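Local coordinates for protein cytochrome B5-HOST origin (Ostreococcus tauri virus 2, PDB 4B8N) that binds heme as a viral cytochrome b5 and probably serves as a small electron-transfer protein, at residues D29-I34 with V38-K43; E65-L70 with N74-Y79. All blocks are in the same frame, centred on the assembly; numbering follows the deposited sequence. Where two conformers were deposited one is given.

Contact 1. Residues D29-I34 with V38-K43; sequences DCWVII and VYDLTK
Thr-42 reaches back over the start of strand 29-34, where its OG1 accepts the backbone N-H of Cys-30 at 2.7 Å in an almost straight bond (175°). With chi1 at -54°, OG1 lies beside the threonine's own N, and both donate to Asp-40 OD1, the hydroxyl from the syn side; the N-H bond closes an Asx turn. At this partly exposed polar end a water bridges Asp-29 OD1, also bonded to His-24, and Asp-40 OD2, which should ease the proximity of the two acids. Trp-31 spans from here, CD1 3.8 Å from Asp-40 CG, to the buried part, CE3 3.7 Å from Val-38 CG1, both approaches oblique. Strands 29-34 and 37-40 form an antiparallel beta hairpin of the cytochrome b5 sheet: Val-32 and Tyr-39 are a hydrogen-bonded pair, with N-to-O distances of 2.9 Å both ways between their backbones. The buried remainder packs on both faces: Val-38 and Ile-33 lie against helix 18-22, and on the face of Val-32 and Tyr-39, Leu-41 CD1 meets Val-32 CB at 3.9 Å and Tyr-39 CE1 comes equally near Ile-34 CB. A second water links Tyr-39 OH to Ile-34 O, while Ile-34 and Leu-41 also touch the heme.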
loop_
_atom_site.group_PDB
_atom_site.type_symbol
_atom_site.label_atom_id
_atom_site.label_comp_id
_atom_site.label_asym_id
_atom_site.label_seq_id
_atom_site.Cartn_x
_atom_site.Cartn_y
_atom_site.Cartn_z
ATOM N N ASP A 29 -6.008 -1.727 9.296
ATOM C CA ASP A 29 -6.245 -2.568 8.125
ATOM C C ASP A 29 -5.999 -1.716 6.881
ATOM O O ASP A 29 -6.925 -1.117 6.323
ATOM C CB ASP A 29 -7.688 -3.095 8.182
ATOM C CG ASP A 29 -8.028 -4.035 7.037
ATOM O OD1 ASP A 29 -7.127 -4.489 6.292
ATOM O OD2 ASP A 29 -9.228 -4.310 6.878
ATOM N N CYS A 30 -4.737 -1.657 6.460
ATOM C CA CYS A 30 -4.262 -0.619 5.544
ATOM C C CYS A 30 -3.674 -1.181 4.247
ATOM O O CYS A 30 -2.546 -1.688 4.234
ATOM C CB CYS A 30 -3.225 0.254 6.263
ATOM S SG CYS A 30 -2.571 1.616 5.273
ATOM N N TRP A 31 -4.443 -1.103 3.160
ATOM C CA TRP A 31 -3.931 -1.510 1.852
ATOM C C TRP A 31 -3.686 -0.294 1.047
ATOM O O TRP A 31 -4.442 0.667 1.141
ATOM C CB TRP A 31 -4.936 -2.344 1.088
ATOM C CG TRP A 31 -5.218 -3.725 1.606
ATOM C CD1 TRP A 31 -4.790 -4.312 2.795
ATOM C CD2 TRP A 31 -6.065 -4.738 0.960
ATOM N NE1 TRP A 31 -5.281 -5.594 2.907
ATOM C CE2 TRP A 31 -6.058 -5.905 1.844
ATOM C CE3 TRP A 31 -6.793 -4.793 -0.227
ATOM C CZ2 TRP A 31 -6.752 -7.067 1.533
ATOM C CZ3 TRP A 31 -7.498 -5.969 -0.521
ATOM C CH2 TRP A 31 -7.471 -7.076 0.337
ATOM N N VAL A 32 -2.649 -0.324 0.224
ATOM C CA VAL A 32 -2.302 0.811 -0.635
ATOM C C VAL A 32 -1.936 0.277 -2.024
ATOM O O VAL A 32 -1.255 -0.748 -2.123
ATOM C CB VAL A 32 -1.126 1.639 -0.045
ATOM C CG1 VAL A 32 -0.716 2.762 -0.979
ATOM C CG2 VAL A 32 -1.494 2.218 1.317
ATOM N N ILE A 33 -2.402 0.960 -3.076
ATOM C CA ILE A 33 -2.075 0.598 -4.464
ATOM C C ILE A 33 -0.891 1.442 -4.923
ATOM O O ILE A 33 -0.921 2.668 -4.814
ATOM C CB ILE A 33 -3.245 0.839 -5.464
ATOM C CG1 ILE A 33 -4.537 0.119 -5.035
ATOM C CG2 ILE A 33 -2.830 0.402 -6.882
ATOM C CD1 ILE A 33 -5.802 0.664 -5.709
ATOM N N ILE A 34 0.145 0.780 -5.435
ATOM C CA ILE A 34 1.276 1.459 -6.079
ATOM C C ILE A 34 1.569 0.722 -7.389
ATOM O O ILE A 34 1.887 -0.476 -7.377
ATOM C CB ILE A 34 2.535 1.491 -5.170
ATOM C CG1 ILE A 34 2.224 2.191 -3.840
ATOM C CG2 ILE A 34 3.723 2.159 -5.883
ATOM C CD1 ILE A 34 3.329 2.106 -2.811
ATOM N N VAL A 38 -1.311 -4.214 -5.178
ATOM C CA VAL A 38 -1.851 -3.938 -3.845
ATOM C C VAL A 38 -0.859 -4.417 -2.783
ATOM O O VAL A 38 -0.418 -5.558 -2.823
ATOM C CB VAL A 38 -3.222 -4.626 -3.633
ATOM C CG1 VAL A 38 -3.854 -4.198 -2.319
ATOM C CG2 VAL A 38 -4.161 -4.324 -4.787
ATOM N N TYR A 39 -0.504 -3.529 -1.856
ATOM C CA TYR A 39 0.345 -3.854 -0.715
ATOM C C TYR A 39 -0.468 -3.760 0.577
ATOM O O TYR A 39 -1.241 -2.828 0.751
ATOM C CB TYR A 39 1.533 -2.876 -0.663
ATOM C CG TYR A 39 2.406 -2.923 -1.903
ATOM C CD1 TYR A 39 2.116 -2.148 -3.033
ATOM C CD2 TYR A 39 3.496 -3.779 -1.963
ATOM C CE1 TYR A 39 2.908 -2.213 -4.175
ATOM C CE2 TYR A 39 4.300 -3.841 -3.087
ATOM C CZ TYR A 39 4.006 -3.072 -4.191
ATOM O OH TYR A 39 4.819 -3.162 -5.301
ATOM N N ASP A 40 -0.301 -4.731 1.470
ATOM C CA ASP A 40 -0.876 -4.627 2.801
ATOM C C ASP A 40 0.180 -4.030 3.706
ATOM O O ASP A 40 1.127 -4.712 4.103
ATOM C CB ASP A 40 -1.363 -5.976 3.333
ATOM C CG ASP A 40 -1.987 -5.875 4.735
ATOM O OD1 ASP A 40 -1.911 -4.813 5.390
ATOM O OD2 ASP A 40 -2.566 -6.878 5.184
ATOM N N LEU A 41 0.021 -2.744 4.009
ATOM C CA LEU A 41 1.036 -2.023 4.763
ATOM C C LEU A 41 0.736 -1.914 6.255
ATOM O O LEU A 41 1.445 -1.220 6.979
ATOM C CB LEU A 41 1.338 -0.651 4.117
ATOM C CG LEU A 41 1.848 -0.714 2.667
ATOM C CD1 LEU A 41 2.001 0.670 2.051
ATOM C CD2 LEU A 41 3.149 -1.484 2.575
ATOM N N THR A 42 -0.277 -2.644 6.726
ATOM C CA THR A 42 -0.730 -2.545 8.122
ATOM C C THR A 42 0.455 -2.749 9.083
ATOM O O THR A 42 0.740 -1.911 9.952
ATOM C CB THR A 42 -1.851 -3.583 8.412
ATOM O OG1 THR A 42 -2.913 -3.448 7.454
ATOM C CG2 THR A 42 -2.393 -3.437 9.801
ATOM N N LYS A 43 1.172 -3.853 8.901
ATOM C CA LYS A 43 2.309 -4.151 9.775
ATOM C C LYS A 43 3.537 -3.297 9.452
ATOM O O LYS A 43 4.357 -3.020 10.326
ATOM C CB LYS A 43 2.636 -5.649 9.744
ATOM C CG LYS A 43 1.592 -6.490 10.468
ATOM C CD LYS A 43 1.822 -7.977 10.250
ATOM C CE LYS A 43 0.839 -8.800 11.068
ATOM N NZ LYS A 43 0.954 -10.248 10.756
HETATM O O HOH W 1 -5.187 -6.188 6.524
HETATM O O HOH W 2 4.344 -1.651 -7.560
#

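Contact 2. Residues E65-L70 with N74-Y79; sequences EEFDML and NVLKKY. With HEM (protoporphyrin IX containing Fe), chain E.
Phe-67 holds its CG opposite the main-chain nitrogen, and this chi1 of 179° directs the ring's far end, CZ, at helix 75-79; chi2 of 88° only sets how the ring is turned about that axis. Leu-76, at an unusual chi1 of -91°, swings its branched end back to meet it: CG lies 3.7 Å from Phe-67 CZ. The same CZ is 4.0 Å from Val-75 CG1, and both aliphatic chains approach the ring obliquely. The contact is apolar and small, burying 115 Å² in total: Phe-67 CA and Leu-76 CA, the nearest such pair across the two segments, are 9.8 Å apart, and the phenyl ring spans the gap. Heme completes it. Phe-67 places an edge against the porphyrin, CD1 3.6 Å from CHC in the ring plane, while Val-75 CG1 is 3.5 Å from CHB. Farther along, Tyr-79 covers methyl CMA with one ring face, its CZ 3.3 Å away. In cytochromes b5 an axial histidine follows the first of these helices, and the place of His-71 is consistent with that role; its ND1 is hydrogen-bonded to Phe-67 O. Around the pair, Glu-66 of helix 64-70 touches Phe-58 beyond helix 52-56, and Leu-76 touches Lys-35 between strands 29-34 and 37-40.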
loop_
_atom_site.group_PDB
_atom_site.type_symbol
_atom_site.label_atom_id
_atom_site.label_comp_id
_atom_site.label_asym_id
_atom_site.label_seq_id
_atom_site.Cartn_x
_atom_site.Cartn_y
_atom_site.Cartn_z
ATOM N N GLU A 65 1.721 8.193 -7.433
ATOM C CA GLU A 65 2.347 9.491 -7.715
ATOM C C GLU A 65 3.173 10.007 -6.546
ATOM O O GLU A 65 4.316 10.422 -6.726
ATOM C CB GLU A 65 1.296 10.533 -8.124
ATOM C CG GLU A 65 1.047 10.637 -9.627
ATOM C CD GLU A 65 0.080 9.593 -10.173
ATOM O OE1 GLU A 65 0.415 8.386 -10.164
ATOM O OE2 GLU A 65 -1.012 9.982 -10.642
ATOM N N GLU A 66 2.592 9.964 -5.352
ATOM C CA GLU A 66 3.249 10.495 -4.158
ATOM C C GLU A 66 4.408 9.591 -3.735
ATOM O O GLU A 66 5.434 10.067 -3.224
ATOM C CB GLU A 66 2.239 10.667 -3.018
ATOM C CG GLU A 66 1.132 11.684 -3.289
ATOM C CD GLU A 66 0.006 11.172 -4.183
ATOM O OE1 GLU A 66 0.037 10.000 -4.642
ATOM O OE2 GLU A 66 -0.933 11.960 -4.428
ATOM N N PHE A 67 4.243 8.284 -3.949
ATOM C CA PHE A 67 5.333 7.346 -3.692
ATOM C C PHE A 67 6.509 7.605 -4.650
ATOM O O PHE A 67 7.652 7.770 -4.201
ATOM C CB PHE A 67 4.873 5.879 -3.740
ATOM C CG PHE A 67 5.993 4.905 -3.512
ATOM C CD1 PHE A 67 6.335 4.505 -2.209
ATOM C CD2 PHE A 67 6.741 4.426 -4.584
ATOM C CE1 PHE A 67 7.401 3.640 -1.995
ATOM C CE2 PHE A 67 7.800 3.548 -4.374
ATOM C CZ PHE A 67 8.135 3.160 -3.080
ATOM N N ASP A 68 6.229 7.660 -5.958
ATOM C CA ASP A 68 7.263 7.908 -6.967
ATOM C C ASP A 68 8.010 9.224 -6.732
ATOM O O ASP A 68 9.197 9.323 -6.974
ATOM C CB ASP A 68 6.662 7.885 -8.380
ATOM C CG ASP A 68 6.411 6.470 -8.893
ATOM O OD1 ASP A 68 6.930 5.505 -8.292
ATOM O OD2 ASP A 68 5.695 6.322 -9.906
ATOM N N MET A 69 7.306 10.247 -6.269
ATOM C CA MET A 69 7.996 11.522 -6.078
ATOM C C MET A 69 8.793 11.623 -4.773
ATOM O O MET A 69 9.692 12.470 -4.673
ATOM C CB MET A 69 7.052 12.718 -6.266
ATOM C CG MET A 69 6.202 13.060 -5.061
ATOM S SD MET A 69 5.445 14.693 -5.156
ATOM C CE MET A 69 5.152 14.982 -3.413
ATOM N N LEU A 70 8.478 10.771 -3.791
ATOM C CA LEU A 70 9.122 10.829 -2.457
ATOM C C LEU A 70 10.196 9.768 -2.184
ATOM O O LEU A 70 10.942 9.883 -1.204
ATOM C CB LEU A 70 8.076 10.772 -1.333
ATOM C CG LEU A 70 7.126 11.959 -1.157
ATOM C CD1 LEU A 70 5.882 11.536 -0.394
ATOM C CD2 LEU A 70 7.822 13.098 -0.446
ATOM N N ASN A 74 14.739 2.210 -5.817
ATOM C CA ASN A 74 15.199 0.982 -5.155
ATOM C C ASN A 74 14.521 0.617 -3.822
ATOM O O ASN A 74 14.795 -0.438 -3.253
ATOM C CB ASN A 74 16.713 1.042 -4.968
ATOM C CG ASN A 74 17.163 2.353 -4.357
ATOM O OD1 ASN A 74 16.968 2.601 -3.165
ATOM N ND2 ASN A 74 17.746 3.213 -5.179
ATOM N N VAL A 75 13.621 1.476 -3.351
ATOM C CA VAL A 75 12.963 1.324 -2.043
ATOM C C VAL A 75 12.014 0.110 -1.929
ATOM O O VAL A 75 12.066 -0.630 -0.949
ATOM C CB VAL A 75 12.235 2.643 -1.667
ATOM C CG1 VAL A 75 11.184 2.424 -0.598
ATOM C CG2 VAL A 75 13.242 3.692 -1.208
ATOM N N LEU A 76 11.132 -0.076 -2.910
ATOM C CA LEU A 76 10.143 -1.177 -2.868
ATOM C C LEU A 76 10.783 -2.559 -2.682
ATOM O O LEU A 76 10.346 -3.363 -1.857
ATOM C CB LEU A 76 9.296 -1.182 -4.141
ATOM C CG LEU A 76 7.986 -0.393 -4.174
ATOM C CD1 LEU A 76 7.346 -0.542 -5.544
ATOM C CD2 LEU A 76 7.023 -0.834 -3.077
ATOM N N LYS A 77 11.831 -2.810 -3.453
ATOM C CA LYS A 77 12.549 -4.072 -3.418
ATOM C C LYS A 77 13.394 -4.278 -2.168
ATOM O O LYS A 77 13.757 -5.418 -1.858
ATOM C CB LYS A 77 13.407 -4.222 -4.680
ATOM C CG LYS A 77 14.577 -3.256 -4.806
ATOM C CD LYS A 77 15.385 -3.577 -6.051
ATOM C CE LYS A 77 16.532 -2.594 -6.248
ATOM N NZ LYS A 77 17.309 -2.877 -7.485
ATOM N N LYS A 78 13.706 -3.200 -1.442
ATOM C CA LYS A 78 14.586 -3.331 -0.268
ATOM C C LYS A 78 13.901 -3.309 1.090
ATOM O O LYS A 78 14.507 -3.663 2.105
ATOM C CB LYS A 78 15.708 -2.293 -0.299
ATOM C CG LYS A 78 16.809 -2.649 -1.284
ATOM C CD LYS A 78 18.194 -2.385 -0.714
ATOM C CE LYS A 78 18.565 -0.913 -0.794
ATOM N NZ LYS A 78 19.966 -0.686 -0.339
ATOM N N TYR A 79 12.640 -2.898 1.129
ATOM C CA TYR A 79 11.974 -2.751 2.424
ATOM C C TYR A 79 10.816 -3.698 2.680
ATOM O O TYR A 79 10.402 -3.867 3.830
ATOM C CB TYR A 79 11.537 -1.300 2.644
ATOM C CG TYR A 79 12.704 -0.369 2.879
ATOM C CD1 TYR A 79 13.500 0.079 1.818
ATOM C CD2 TYR A 79 13.017 0.063 4.165
ATOM C CE1 TYR A 79 14.581 0.933 2.034
ATOM C CE2 TYR A 79 14.085 0.920 4.388
ATOM C CZ TYR A 79 14.864 1.345 3.323
ATOM O OH TYR A 79 15.919 2.187 3.557
HETATM C CHA HEM E . 10.277 8.359 3.609
HETATM C CHB HEM E . 9.860 3.497 2.488
HETATM C CHC HEM E . 5.250 4.135 1.237
HETATM C CHD HEM E . 5.678 8.896 2.412
HETATM C C1A HEM E . 10.539 6.965 3.353
HETATM C C2A HEM E . 11.874 6.401 3.565
HETATM C C3A HEM E . 11.745 4.990 3.225
HETATM C C4A HEM E . 10.335 4.782 2.890
HETATM C CMA HEM E . 12.824 3.955 3.283
HETATM C CAA HEM E . 13.140 7.106 4.015
HETATM C CBA HEM E . 14.025 7.371 2.792
HETATM C CGA HEM E . 13.362 8.452 1.971
HETATM O O1A HEM E . 13.330 9.647 2.409
HETATM O O2A HEM E . 12.852 8.093 0.888
HETATM C C1B HEM E . 8.525 3.245 2.026
HETATM C C2B HEM E . 8.136 1.900 1.573
HETATM C C3B HEM E . 6.755 2.135 1.204
HETATM C C4B HEM E . 6.530 3.549 1.500
HETATM C CMB HEM E . 8.959 0.649 1.521
HETATM C CAB HEM E . 5.772 1.143 0.700
HETATM C CBB HEM E . 5.229 1.297 -0.473
HETATM C C1C HEM E . 4.933 5.518 1.353
HETATM C C2C HEM E . 3.585 6.053 1.038
HETATM C C3C HEM E . 3.746 7.443 1.401
HETATM C C4C HEM E . 5.120 7.655 1.930
HETATM C CMC HEM E . 2.381 5.310 0.495
HETATM C CAC HEM E . 2.709 8.475 1.267
HETATM C CBC HEM E . 2.800 9.239 0.205
HETATM C C1D HEM E . 6.987 9.179 2.904
HETATM C C2D HEM E . 7.348 10.544 3.326
HETATM C C3D HEM E . 8.748 10.377 3.683
HETATM C C4D HEM E . 8.987 8.941 3.434
HETATM C CMD HEM E . 6.512 11.814 3.381
HETATM C CAD HEM E . 9.728 11.397 4.196
HETATM C CBD HEM E . 10.659 11.875 3.080
HETATM C CGD HEM E . 11.804 12.737 3.611
HETATM O O1D HEM E . 11.744 13.235 4.762
HETATM O O2D HEM E . 12.786 12.930 2.861
HETATM N NA HEM E . 9.605 6.005 2.782
HETATM N NB HEM E . 7.597 4.212 1.946
HETATM N NC HEM E . 5.872 6.486 1.779
HETATM N ND HEM E . 7.965 8.235 2.942
HETATM FE FE HEM E . 7.672 6.205 2.528
#

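From the N terminus the chain passes helix 18-22 and strand 25-26 before contact 1 closes the short turn between strands 29-34 and 37-40. It then runs through helix 52-56 before contact 2 closes the loop between helices 64-70 and 75-79. The two are in series, neither nested nor crossed, with centres about 14 Å apart. They nevertheless touch: Ile-34 CD1 packs 3.9 Å from Phe-67 CD1, and Tyr-39 OH lies 3.6 Å from Leu-76 CD1, so the turn end of the hairpin abuts the helix pair. Both contacts also reach the heme, joining sheet and helices in one pocket. Past contact 2 the chain returns as strand 85-88, whose Leu-86 is joined to Val-38 by a backbone hydrogen bond.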